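Local coordinates for CBS domain-containing predicted protein TM0935 (Thermotoga maritima, PDB 1O50) that is of unknown biochemical function but is built as a tandem pair of CBS domains, a module that in many relatives binds adenosyl-containing ligands such as AMP or ATP, at residues 106-110 and 129-134; 48-52 and 126-130; 70-75 and 90-96; 67-71 and 100-104. One frame throughout, in Å; residues are numbered along the deposited sequence.

Interaction 1 of 4, residues 106-110 and 129-134; sequences VYVHM and MPVVDE
Val108 bonds to strand 129-132 through both polar atoms of its backbone. Its N donates to Pro130 O (3.1 Å) and its O accepts from Val132 N (3.0 Å). Packing is tight along the inner side of this bridge. Val108 CG1 meets Met129 CE at 3.8 Å, the methionine chain bending at its last torsion (chi3 -60°) so that sulfur and methyl both lie by the valine, while Val108 CG2 rests on Val131 CG2. The other branch of Val131, CG1, takes the Met110 methyl CE at 3.6 Å. Val106 O is buried near Met129 CG and Pro130 CD and has no polar partner in the model. The bonding pattern is that of a parallel bridge, and with helix 114-124 crossing between the two segments it is consistent with the beta-alpha-beta unit of a CBS domain, although 106-110 pairs through one bridge only; Leu120 of that helix packs on Val108 and Met129.

The other side is more exposed at Tyr107 and Glu134, though Tyr107 CD1 makes a locally close, oblique approach to Val132 CG2 at 3.3 Å. His109 ND1 donates to Val132 O at 3.0 Å, the oxygen near the ring plane but the donor well above the carbonyl plane (47°). Water 1 donates to the same oxygen and accepts from Met110 N. A leucine in place of His109 would probably leave Val132 O without its side-chain donor. Glu134 OE1 comes within 3.4 Å of His109 CE1, its carboxylate turned steeply to the ring.

Interaction 2 of 4, residues 48-52 and 126-130; sequences TRTVY and IQEMP
The Tyr52 ring is sandwiched off-centre. Pro130 CB lies over one face, 3.9 Å from the centroid in a CH-pi contact, and Thr50 O lies over the opposite face. At the ring's far end OH bonds to Asp141 OD1. The Arg49 guanidinium, the other flat group, takes water 2 in its plane: NE donates to the water, which donates on to Gln127 OE1, an oxygen also bonded by Ser144 OG. Here the central strands of the two CBS domains, 50-52 and 128-130, come together in the middle of the CBS pair, running side by side at 22° with their axes 7.1 Å apart.

Side chain to backbone bonds do the joining. Glu128 is stretched out, CG anti to the backbone N (chi1 -170°), and slides past Thr50 to put OE1 within reach of two successive amides. Arg49 N meets OE1 at 2.8 Å nearly along its C-O axis, while Thr50 N, at 3.1 Å, comes from above the carboxylate plane. OE2 lies close to Asp141 OD2, which may favour a proton on one of the two acids. Arg49 NH1 bonds to Pro46 O of the second subunit as well as to its own Val47 O. Thr50 returns a bond: its OG1 donates to Glu128 O at 2.8 Å and accepts from water 3, which in turn accepts from Gln127 N at 2.9 Å.

Interaction 3 of 4, residues 70-75 and 90-96; sequences KVSGFH and MKRLIAK
Two rings on helix 70-75, Phe74 and His75, make most of this contact, each covered on one face by an aliphatic group of 90-96. Met90 CG sits over the Phe74 ring in a CH-pi contact, 4.2 Å from its centroid and toward the rim. The sulfur follows obliquely: Met90 SD is 5.0 Å from the same centroid, a Met-aromatic contact. On the next helix residue, His75, Leu93 CD1 stands over the ring face, 4.1 Å from the centroid. Both rings reach the loop because CG is anti to the backbone N (chi1 180° in Phe74, -177° in His75).

Purely apolar contacts fill in between. Leu93 CD1 also touches Val71 CG1 at 4.0 Å, crossing it at about a right angle, and Met90 CE reaches Phe74 CB at 3.9 Å.

Among polar groups, no direct hydrogen bond joins the segments. Water 5 does so instead: it lies in the His75 ring plane, 2.7 Å from ND1, and accepts from Leu93 N. The far side of the imidazole faces the dimer partner, for His75 NE2 bonds to Glu156 OE2 of the second subunit, the same oxygen that takes a salt bridge from Lys96 NZ. Lys96 CE lies near His75 CE1, and both side chains end at that carboxylate.

The loop 90-96, which leads from helix 65-77 to helix 98-101, thus lies along the later turns of helix 65-77. Val71 and Leu93 both pack on Ile101 of helix 98-101, while Trp152 of the second subunit touches Leu93.

Interaction 4 of 4, residues 67-71 and 100-104; sequences HLLKV and EIMLD
Val71 and Ile101 have the closest CA atoms of the contact, 7.6 Å apart, where helix 65-77 passes the weakly bonded helical turn at about 100-101. Ile101 splits its branches between two helix residues. CG1 lies between the backbone N and the carbonyl carbon (chi1 63°), which carries CD1 to Leu68 CD1 at 3.7 Å, while CG2 settles against Val71 CG1, also at 3.7 Å. Ile35 of helix 35-44 and Ile63 of strand 58-64 touch both Leu68 and Ile101 and complete this buried cluster. In the CBS-pair fold the contact ties the closing helix of the first domain, 65-77, to the opening of the second, and a backbone bond between Leu103 and Met62 adds to the tie.

The His67 ring is held between methyl groups: Leu103 CD1 is over one face, 3.9 Å from the centroid, and Val71 CG2 is over the opposite one. At its edge NE2 gives a weak hydrogen bond to Ile101 O, short at 2.8 Å but bent to 124°. Trimming His67 to an alanine would probably open a gap beneath Leu103 and deprive Ile101 O of this donor.

Overall arrangement
From the N terminus, the first contact to open is interaction 2, which leaves strand 50-55 and closes only at strand 128-132. Within that long loop, interaction 4 runs from helix 65-77 to 100-104, and interaction 3 lies inside it, starting from the same helix and closing at 90-96 after the unmodelled residues 82-88. Once both have closed, interaction 1 begins at 106-110 and returns to strand 128-132, sharing Met129 and Pro130 with interaction 2. Interaction 3 thus holds the loop after helix 65-77 to that helix, interaction 4 ties the helix to 100-104, interaction 1 lies within the second CBS domain, and interaction 2 joins the two domains centrally.

Interaction 1 of 4, residues 106-110 and 129-134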
loop_
_atom_site.group_PDB
_atom_site.type_symbol
_atom_site.label_atom_id
_atom_site.label_comp_id
_atom_site.label_asym_id
_atom_site.label_seq_id
_atom_site.Cartn_x
_atom_site.Cartn_y
_atom_site.Cartn_z
ATOM N N VAL A 106 -15.939 0.502 0.616
ATOM C CA VAL A 106 -15.856 1.718 -0.176
ATOM C C VAL A 106 -15.608 1.236 -1.614
ATOM O O VAL A 106 -14.669 0.483 -1.863
ATOM C CB VAL A 106 -14.656 2.567 0.257
ATOM C CG1 VAL A 106 -14.511 3.812 -0.650
ATOM C CG2 VAL A 106 -14.792 2.960 1.716
ATOM N N TYR A 107 -16.467 1.634 -2.549
ATOM C CA TYR A 107 -16.372 1.098 -3.896
ATOM C C TYR A 107 -16.629 2.160 -4.974
ATOM O O TYR A 107 -17.101 3.258 -4.675
ATOM C CB TYR A 107 -17.366 -0.052 -4.033
ATOM C CG TYR A 107 -18.769 0.318 -3.665
ATOM C CD1 TYR A 107 -19.598 0.942 -4.575
ATOM C CD2 TYR A 107 -19.278 0.027 -2.395
ATOM C CE1 TYR A 107 -20.907 1.280 -4.237
ATOM C CE2 TYR A 107 -20.562 0.365 -2.037
ATOM C CZ TYR A 107 -21.380 0.986 -2.962
ATOM O OH TYR A 107 -22.664 1.313 -2.623
ATOM N N VAL A 108 -16.328 1.809 -6.225
ATOM C CA VAL A 108 -16.624 2.673 -7.359
ATOM C C VAL A 108 -17.506 1.957 -8.402
ATOM O O VAL A 108 -17.767 0.783 -8.285
ATOM C CB VAL A 108 -15.336 3.267 -7.974
ATOM C CG1 VAL A 108 -14.646 4.193 -6.955
ATOM C CG2 VAL A 108 -14.362 2.206 -8.455
ATOM N N HIS A 109 -17.979 2.696 -9.395
ATOM C CA HIS A 109 -18.643 2.117 -10.564
ATOM C C HIS A 109 -17.837 2.453 -11.808
ATOM O O HIS A 109 -16.973 3.287 -11.768
ATOM C CB HIS A 109 -20.048 2.681 -10.736
ATOM C CG HIS A 109 -20.929 2.512 -9.540
ATOM N ND1 HIS A 109 -21.445 1.291 -9.162
ATOM C CD2 HIS A 109 -21.425 3.416 -8.663
ATOM C CE1 HIS A 109 -22.220 1.448 -8.105
ATOM N NE2 HIS A 109 -22.210 2.726 -7.772
ATOM N N MET A 110 -18.173 1.828 -12.926
ATOM C CA MET A 110 -17.501 2.075 -14.213
ATOM C C MET A 110 -17.557 3.548 -14.663
ATOM O O MET A 110 -16.585 4.082 -15.227
ATOM C CB MET A 110 -18.089 1.149 -15.298
ATOM C CG MET A 110 -17.657 -0.309 -15.168
ATOM S SD MET A 110 -15.895 -0.481 -15.304
ATOM C CE MET A 110 -15.619 -2.206 -14.721
ATOM N N MET A 129 -9.712 -0.737 -4.711
ATOM C CA MET A 129 -11.135 -0.652 -4.510
ATOM C C MET A 129 -11.748 -1.521 -5.539
ATOM O O MET A 129 -11.234 -1.603 -6.644
ATOM C CB MET A 129 -11.646 0.759 -4.775
ATOM C CG MET A 129 -11.596 1.642 -3.623
ATOM S SD MET A 129 -12.321 3.277 -3.880
ATOM C CE MET A 129 -11.316 3.791 -5.126
ATOM N N PRO A 130 -12.909 -2.114 -5.229
ATOM C CA PRO A 130 -13.612 -2.929 -6.206
ATOM C C PRO A 130 -14.506 -2.037 -7.037
ATOM O O PRO A 130 -14.909 -0.978 -6.576
ATOM C CB PRO A 130 -14.442 -3.857 -5.319
ATOM C CG PRO A 130 -14.792 -3.019 -4.161
ATOM C CD PRO A 130 -13.647 -2.069 -3.951
ATOM N N VAL A 131 -14.798 -2.471 -8.260
ATOM C CA VAL A 131 -15.761 -1.810 -9.119
ATOM C C VAL A 131 -16.989 -2.703 -9.114
ATOM O O VAL A 131 -16.899 -3.893 -9.380
ATOM C CB VAL A 131 -15.208 -1.629 -10.554
ATOM C CG1 VAL A 131 -16.176 -0.866 -11.409
ATOM C CG2 VAL A 131 -13.809 -0.942 -10.499
ATOM N N VAL A 132 -18.133 -2.129 -8.778
ATOM C CA VAL A 132 -19.324 -2.917 -8.559
ATOM C C VAL A 132 -20.406 -2.481 -9.530
ATOM O O VAL A 132 -20.390 -1.357 -10.035
ATOM C CB VAL A 132 -19.855 -2.823 -7.086
ATOM C CG1 VAL A 132 -18.772 -3.211 -6.085
ATOM C CG2 VAL A 132 -20.425 -1.427 -6.756
ATOM N N ASP A 133 -21.341 -3.386 -9.784
ATOM C CA ASP A 133 -22.492 -3.073 -10.601
ATOM C C ASP A 133 -23.571 -2.576 -9.657
ATOM O O ASP A 133 -23.268 -2.189 -8.531
ATOM C CB ASP A 133 -22.916 -4.276 -11.456
ATOM C CG ASP A 133 -23.366 -5.491 -10.638
ATOM O OD1 ASP A 133 -23.584 -5.390 -9.409
ATOM O OD2 ASP A 133 -23.534 -6.605 -11.181
ATOM N N GLU A 134 -24.821 -2.571 -10.095
ATOM C CA GLU A 134 -25.862 -1.916 -9.321
ATOM C C GLU A 134 -26.530 -2.832 -8.318
ATOM O O GLU A 134 -27.462 -2.414 -7.642
ATOM C CB GLU A 134 -26.930 -1.317 -10.239
ATOM C CG GLU A 134 -27.370 0.061 -9.765
ATOM C CD GLU A 134 -26.350 1.143 -10.101
ATOM O OE1 GLU A 134 -25.428 1.401 -9.293
ATOM O OE2 GLU A 134 -26.481 1.736 -11.191
HETATM O O HOH W 1 -20.127 -0.519 -12.733
#

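Interaction 2 of 4, residues 48-52 and 126-130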
loop_
_atom_site.group_PDB
_atom_site.type_symbol
_atom_site.label_atom_id
_atom_site.label_comp_id
_atom_site.label_asym_id
_atom_site.label_seq_id
_atom_site.Cartn_x
_atom_site.Cartn_y
_atom_site.Cartn_z
ATOM N N THR A 48 -1.634 -7.190 -4.057
ATOM C CA THR A 48 -2.936 -7.030 -3.480
ATOM C C THR A 48 -2.809 -6.016 -2.377
ATOM O O THR A 48 -1.911 -6.113 -1.564
ATOM C CB THR A 48 -3.391 -8.345 -2.883
ATOM O OG1 THR A 48 -3.627 -9.320 -3.901
ATOM C CG2 THR A 48 -4.724 -8.235 -2.218
ATOM N N ARG A 49 -3.719 -5.054 -2.345
ATOM C CA ARG A 49 -3.654 -3.981 -1.351
ATOM C C ARG A 49 -4.915 -3.902 -0.516
ATOM O O ARG A 49 -4.908 -3.306 0.587
ATOM C CB ARG A 49 -3.284 -2.633 -2.019
ATOM C CG ARG A 49 -1.773 -2.517 -2.329
ATOM C CD ARG A 49 -1.529 -1.532 -3.438
ATOM N NE ARG A 49 -0.150 -1.088 -3.567
ATOM C CZ ARG A 49 0.773 -1.641 -4.312
ATOM N NH1 ARG A 49 0.534 -2.762 -4.991
ATOM N NH2 ARG A 49 1.964 -1.058 -4.379
ATOM N N THR A 50 -5.983 -4.480 -1.026
ATOM C CA THR A 50 -7.245 -4.575 -0.315
ATOM C C THR A 50 -7.876 -5.956 -0.604
ATOM O O THR A 50 -8.010 -6.369 -1.781
ATOM C CB THR A 50 -8.229 -3.440 -0.710
ATOM O OG1 THR A 50 -7.629 -2.129 -0.554
ATOM C CG2 THR A 50 -9.428 -3.419 0.272
ATOM N N VAL A 51 -8.227 -6.675 0.476
ATOM C CA VAL A 51 -9.056 -7.867 0.416
ATOM C C VAL A 51 -10.547 -7.550 0.560
ATOM O O VAL A 51 -10.944 -6.758 1.403
ATOM C CB VAL A 51 -8.583 -8.916 1.464
ATOM C CG1 VAL A 51 -9.500 -10.121 1.443
ATOM C CG2 VAL A 51 -7.123 -9.351 1.142
ATOM N N TYR A 52 -11.354 -8.195 -0.254
ATOM C CA TYR A 52 -12.801 -8.036 -0.201
ATOM C C TYR A 52 -13.415 -9.274 0.437
ATOM O O TYR A 52 -12.866 -10.373 0.342
ATOM C CB TYR A 52 -13.397 -7.824 -1.609
ATOM C CG TYR A 52 -12.619 -6.796 -2.420
ATOM C CD1 TYR A 52 -12.342 -5.536 -1.884
ATOM C CD2 TYR A 52 -12.152 -7.070 -3.709
ATOM C CE1 TYR A 52 -11.623 -4.602 -2.587
ATOM C CE2 TYR A 52 -11.420 -6.104 -4.426
ATOM C CZ TYR A 52 -11.171 -4.885 -3.849
ATOM O OH TYR A 52 -10.468 -3.927 -4.527
ATOM N N ILE A 126 -6.888 3.992 1.434
ATOM C CA ILE A 126 -6.778 2.700 0.766
ATOM C C ILE A 126 -6.185 2.893 -0.653
ATOM O O ILE A 126 -6.243 3.982 -1.185
ATOM C CB ILE A 126 -8.186 2.018 0.690
ATOM C CG1 ILE A 126 -9.125 2.839 -0.171
ATOM C CG2 ILE A 126 -8.813 1.814 2.116
ATOM C CD1 ILE A 126 -10.552 2.383 -0.177
ATOM N N GLN A 127 -5.612 1.853 -1.240
ATOM C CA GLN A 127 -5.039 1.877 -2.581
ATOM C C GLN A 127 -5.617 0.824 -3.552
ATOM O O GLN A 127 -5.005 0.508 -4.591
ATOM C CB GLN A 127 -3.515 1.739 -2.473
ATOM C CG GLN A 127 -2.912 2.888 -1.679
ATOM C CD GLN A 127 -1.440 3.009 -1.783
ATOM O OE1 GLN A 127 -0.900 2.858 -2.847
ATOM N NE2 GLN A 127 -0.775 3.382 -0.679
ATOM N N GLU A 128 -6.780 0.259 -3.231
ATOM C CA GLU A 128 -7.417 -0.732 -4.121
ATOM C C GLU A 128 -8.852 -0.801 -3.712
ATOM O O GLU A 128 -9.175 -0.863 -2.520
ATOM C CB GLU A 128 -6.807 -2.116 -4.005
ATOM C CG GLU A 128 -7.278 -3.090 -5.064
ATOM C CD GLU A 128 -6.720 -4.489 -4.941
ATOM O OE1 GLU A 128 -5.908 -4.724 -4.066
ATOM O OE2 GLU A 128 -7.077 -5.379 -5.757
ATOM N N MET A 129 -9.712 -0.737 -4.711
ATOM C CA MET A 129 -11.135 -0.652 -4.510
ATOM C C MET A 129 -11.748 -1.521 -5.539
ATOM O O MET A 129 -11.234 -1.603 -6.644
ATOM C CB MET A 129 -11.646 0.759 -4.775
ATOM C CG MET A 129 -11.596 1.642 -3.623
ATOM S SD MET A 129 -12.321 3.277 -3.880
ATOM C CE MET A 129 -11.316 3.791 -5.126
ATOM N N PRO A 130 -12.909 -2.114 -5.229
ATOM C CA PRO A 130 -13.612 -2.929 -6.206
ATOM C C PRO A 130 -14.506 -2.037 -7.037
ATOM O O PRO A 130 -14.909 -0.978 -6.576
ATOM C CB PRO A 130 -14.442 -3.857 -5.319
ATOM C CG PRO A 130 -14.792 -3.019 -4.161
ATOM C CD PRO A 130 -13.647 -2.069 -3.951
HETATM O O HOH W 2 1.227 1.057 -2.636
HETATM O O HOH W 3 -5.765 -0.432 0.580
HETATM O O HOH W 4 -7.857 -7.505 -4.154
#

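Interaction 3 of 4, residues 70-75 and 90-96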
loop_
_atom_site.group_PDB
_atom_site.type_symbol
_atom_site.label_atom_id
_atom_site.label_comp_id
_atom_site.label_asym_id
_atom_site.label_seq_id
_atom_site.Cartn_x
_atom_site.Cartn_y
_atom_site.Cartn_z
ATOM N N LYS A 70 -2.604 -2.988 11.315
ATOM C CA LYS A 70 -2.976 -2.324 12.543
ATOM C C LYS A 70 -3.617 -3.323 13.537
ATOM O O LYS A 70 -3.284 -3.352 14.716
ATOM C CB LYS A 70 -3.906 -1.121 12.271
ATOM C CG LYS A 70 -3.186 0.089 11.698
ATOM C CD LYS A 70 -4.175 1.175 11.310
ATOM C CE LYS A 70 -3.486 2.356 10.617
ATOM N NZ LYS A 70 -4.500 3.408 10.145
ATOM N N VAL A 71 -4.544 -4.121 13.028
ATOM C CA VAL A 71 -5.198 -5.182 13.786
ATOM C C VAL A 71 -4.115 -6.111 14.377
ATOM O O VAL A 71 -4.215 -6.561 15.520
ATOM C CB VAL A 71 -6.178 -5.954 12.834
ATOM C CG1 VAL A 71 -6.486 -7.325 13.368
ATOM C CG2 VAL A 71 -7.439 -5.145 12.624
ATOM N N SER A 72 -3.076 -6.379 13.582
ATOM C CA SER A 72 -2.016 -7.306 13.945
ATOM C C SER A 72 -1.136 -6.726 15.029
ATOM O O SER A 72 -0.870 -7.407 15.984
ATOM C CB SER A 72 -1.195 -7.746 12.730
ATOM O OG SER A 72 -2.059 -8.296 11.755
ATOM N N GLY A 73 -0.728 -5.463 14.920
ATOM C CA GLY A 73 0.035 -4.804 15.948
ATOM C C GLY A 73 -0.636 -4.737 17.299
ATOM O O GLY A 73 0.039 -4.790 18.330
ATOM N N PHE A 74 -1.958 -4.526 17.325
ATOM C CA PHE A 74 -2.709 -4.588 18.556
ATOM C C PHE A 74 -2.752 -6.021 19.128
ATOM O O PHE A 74 -2.472 -6.247 20.280
ATOM C CB PHE A 74 -4.130 -4.063 18.374
ATOM C CG PHE A 74 -4.921 -4.128 19.618
ATOM C CD1 PHE A 74 -4.615 -3.296 20.670
ATOM C CD2 PHE A 74 -5.937 -5.069 19.769
ATOM C CE1 PHE A 74 -5.329 -3.354 21.880
ATOM C CE2 PHE A 74 -6.653 -5.152 20.942
ATOM C CZ PHE A 74 -6.366 -4.288 22.011
ATOM N N HIS A 75 -3.094 -6.994 18.285
ATOM C CA HIS A 75 -3.252 -8.355 18.750
ATOM C C HIS A 75 -1.946 -8.938 19.298
ATOM O O HIS A 75 -1.958 -9.594 20.324
ATOM C CB HIS A 75 -3.723 -9.252 17.588
ATOM C CG HIS A 75 -3.988 -10.662 18.002
ATOM N ND1 HIS A 75 -5.081 -11.014 18.763
ATOM C CD2 HIS A 75 -3.307 -11.809 17.761
ATOM C CE1 HIS A 75 -5.066 -12.321 18.964
ATOM N NE2 HIS A 75 -3.997 -12.822 18.381
ATOM N N MET A 90 -10.181 -0.503 19.670
ATOM C CA MET A 90 -9.864 -1.829 19.131
ATOM C C MET A 90 -10.027 -2.926 20.173
ATOM O O MET A 90 -9.699 -2.760 21.351
ATOM C CB MET A 90 -8.517 -1.941 18.440
ATOM C CG MET A 90 -7.422 -0.969 18.816
ATOM S SD MET A 90 -6.337 -0.717 17.353
ATOM C CE MET A 90 -6.772 -2.217 16.099
ATOM N N LYS A 91 -10.570 -4.038 19.687
ATOM C CA LYS A 91 -11.131 -5.083 20.524
ATOM C C LYS A 91 -10.390 -6.378 20.233
ATOM O O LYS A 91 -9.640 -6.483 19.277
ATOM C CB LYS A 91 -12.636 -5.236 20.261
ATOM C CG LYS A 91 -13.482 -4.026 20.592
ATOM C CD LYS A 91 -13.405 -3.677 22.048
ATOM C CE LYS A 91 -14.728 -3.155 22.639
ATOM N NZ LYS A 91 -15.622 -4.270 23.164
ATOM N N ARG A 92 -10.628 -7.368 21.078
ATOM C CA ARG A 92 -9.867 -8.595 21.076
ATOM C C ARG A 92 -10.375 -9.508 19.967
ATOM O O ARG A 92 -11.597 -9.665 19.790
ATOM C CB ARG A 92 -10.025 -9.239 22.450
ATOM C CG ARG A 92 -9.400 -10.596 22.602
ATOM C CD ARG A 92 -9.605 -11.193 23.986
ATOM N NE ARG A 92 -8.928 -12.495 24.037
ATOM C CZ ARG A 92 -8.709 -13.186 25.144
ATOM N NH1 ARG A 92 -9.129 -12.744 26.320
ATOM N NH2 ARG A 92 -8.081 -14.341 25.059
ATOM N N LEU A 93 -9.450 -10.139 19.247
ATOM C CA LEU A 93 -9.806 -11.147 18.273
ATOM C C LEU A 93 -10.160 -12.449 19.002
ATOM O O LEU A 93 -9.467 -12.850 19.933
ATOM C CB LEU A 93 -8.666 -11.368 17.296
ATOM C CG LEU A 93 -8.287 -10.152 16.452
ATOM C CD1 LEU A 93 -7.081 -10.510 15.629
ATOM C CD2 LEU A 93 -9.454 -9.723 15.565
ATOM N N ILE A 94 -11.252 -13.084 18.568
ATOM C CA ILE A 94 -11.720 -14.354 19.129
ATOM C C ILE A 94 -11.710 -15.478 18.056
ATOM O O ILE A 94 -10.954 -16.450 18.164
ATOM C CB ILE A 94 -13.146 -14.145 19.745
ATOM C CG1 ILE A 94 -13.150 -12.962 20.734
ATOM C CG2 ILE A 94 -13.661 -15.399 20.419
ATOM C CD1 ILE A 94 -12.534 -13.250 22.080
ATOM N N ALA A 95 -12.540 -15.341 17.027
ATOM C CA ALA A 95 -12.565 -16.281 15.883
ATOM C C ALA A 95 -11.330 -16.125 14.979
ATOM O O ALA A 95 -10.874 -17.096 14.325
ATOM C CB ALA A 95 -13.870 -16.083 15.085
ATOM N N LYS A 96 -10.723 -14.929 15.014
ATOM C CA LYS A 96 -9.670 -14.530 14.095
ATOM C C LYS A 96 -10.079 -14.806 12.635
ATOM O O LYS A 96 -9.480 -15.600 11.929
ATOM C CB LYS A 96 -8.355 -15.209 14.499
ATOM C CG LYS A 96 -7.903 -14.813 15.937
ATOM C CD LYS A 96 -7.278 -15.991 16.688
ATOM C CE LYS A 96 -7.087 -15.618 18.144
ATOM N NZ LYS A 96 -6.392 -16.691 18.938
HETATM O O HOH W 5 -6.802 -9.046 19.444
#

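Interaction 4 of 4, residues 67-71 and 100-104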
loop_
_atom_site.group_PDB
_atom_site.type_symbol
_atom_site.label_atom_id
_atom_site.label_comp_id
_atom_site.label_asym_id
_atom_site.label_seq_id
_atom_site.Cartn_x
_atom_site.Cartn_y
_atom_site.Cartn_z
ATOM N N HIS A 67 -5.079 -1.865 7.388
ATOM C CA HIS A 67 -5.996 -2.188 8.487
ATOM C C HIS A 67 -5.572 -3.531 9.160
ATOM O O HIS A 67 -5.526 -3.612 10.370
ATOM C CB HIS A 67 -7.439 -2.254 8.019
ATOM C CG HIS A 67 -8.418 -2.581 9.112
ATOM N ND1 HIS A 67 -8.573 -1.806 10.246
ATOM C CD2 HIS A 67 -9.344 -3.569 9.200
ATOM C CE1 HIS A 67 -9.546 -2.318 10.991
ATOM N NE2 HIS A 67 -10.011 -3.405 10.386
ATOM N N LEU A 68 -5.206 -4.532 8.363
ATOM C CA LEU A 68 -4.741 -5.834 8.848
ATOM C C LEU A 68 -3.440 -5.700 9.649
ATOM O O LEU A 68 -3.243 -6.366 10.680
ATOM C CB LEU A 68 -4.539 -6.793 7.661
ATOM C CG LEU A 68 -4.190 -8.251 7.958
ATOM C CD1 LEU A 68 -5.092 -8.863 9.037
ATOM C CD2 LEU A 68 -4.240 -9.097 6.662
ATOM N N LEU A 69 -2.575 -4.791 9.202
ATOM C CA LEU A 69 -1.322 -4.507 9.887
ATOM C C LEU A 69 -1.635 -3.893 11.264
ATOM O O LEU A 69 -1.048 -4.280 12.269
ATOM C CB LEU A 69 -0.475 -3.557 9.033
ATOM C CG LEU A 69 0.966 -3.332 9.458
ATOM C CD1 LEU A 69 1.761 -4.645 9.267
ATOM C CD2 LEU A 69 1.640 -2.159 8.716
ATOM N N LYS A 70 -2.604 -2.988 11.315
ATOM C CA LYS A 70 -2.976 -2.324 12.543
ATOM C C LYS A 70 -3.617 -3.323 13.537
ATOM O O LYS A 70 -3.284 -3.352 14.716
ATOM C CB LYS A 70 -3.906 -1.121 12.271
ATOM C CG LYS A 70 -3.186 0.089 11.698
ATOM C CD LYS A 70 -4.175 1.175 11.310
ATOM C CE LYS A 70 -3.486 2.356 10.617
ATOM N NZ LYS A 70 -4.500 3.408 10.145
ATOM N N VAL A 71 -4.544 -4.121 13.028
ATOM C CA VAL A 71 -5.198 -5.182 13.786
ATOM C C VAL A 71 -4.115 -6.111 14.377
ATOM O O VAL A 71 -4.215 -6.561 15.520
ATOM C CB VAL A 71 -6.178 -5.954 12.834
ATOM C CG1 VAL A 71 -6.486 -7.325 13.368
ATOM C CG2 VAL A 71 -7.439 -5.145 12.624
ATOM N N GLU A 100 -14.603 -10.351 11.735
ATOM C CA GLU A 100 -14.219 -9.616 12.937
ATOM C C GLU A 100 -13.453 -8.355 12.625
ATOM O O GLU A 100 -13.435 -7.415 13.457
ATOM C CB GLU A 100 -13.308 -10.481 13.820
ATOM C CG GLU A 100 -14.002 -11.608 14.547
ATOM C CD GLU A 100 -13.113 -12.369 15.539
ATOM O OE1 GLU A 100 -11.883 -12.580 15.290
ATOM O OE2 GLU A 100 -13.699 -12.838 16.544
ATOM N N ILE A 101 -12.731 -8.368 11.502
ATOM C CA ILE A 101 -11.946 -7.206 11.050
ATOM C C ILE A 101 -12.434 -6.408 9.807
ATOM O O ILE A 101 -11.876 -5.350 9.537
ATOM C CB ILE A 101 -10.459 -7.595 10.879
ATOM C CG1 ILE A 101 -10.231 -8.649 9.821
ATOM C CG2 ILE A 101 -9.949 -8.105 12.193
ATOM C CD1 ILE A 101 -8.747 -8.752 9.376
ATOM N N MET A 102 -13.434 -6.887 9.065
ATOM C CA MET A 102 -13.828 -6.234 7.820
ATOM C C MET A 102 -14.419 -4.866 8.105
ATOM O O MET A 102 -14.988 -4.660 9.150
ATOM C CB MET A 102 -14.786 -7.102 7.022
ATOM C CG MET A 102 -16.135 -7.372 7.619
ATOM S SD MET A 102 -17.026 -8.548 6.594
ATOM C CE MET A 102 -18.684 -8.206 7.108
ATOM N N LEU A 103 -14.214 -3.916 7.196
ATOM C CA LEU A 103 -14.782 -2.565 7.304
ATOM C C LEU A 103 -15.839 -2.455 6.246
ATOM O O LEU A 103 -15.885 -3.246 5.306
ATOM C CB LEU A 103 -13.700 -1.510 7.036
ATOM C CG LEU A 103 -12.478 -1.543 7.950
ATOM C CD1 LEU A 103 -11.291 -0.791 7.316
ATOM C CD2 LEU A 103 -12.765 -0.992 9.281
ATOM N N ASP A 104 -16.730 -1.486 6.420
ATOM C CA ASP A 104 -17.752 -1.221 5.450
ATOM C C ASP A 104 -17.095 -0.935 4.128
ATOM O O ASP A 104 -16.182 -0.116 4.068
ATOM C CB ASP A 104 -18.559 -0.000 5.863
ATOM C CG ASP A 104 -19.393 -0.248 7.093
ATOM O OD1 ASP A 104 -19.640 -1.433 7.431
ATOM O OD2 ASP A 104 -19.859 0.691 7.785
#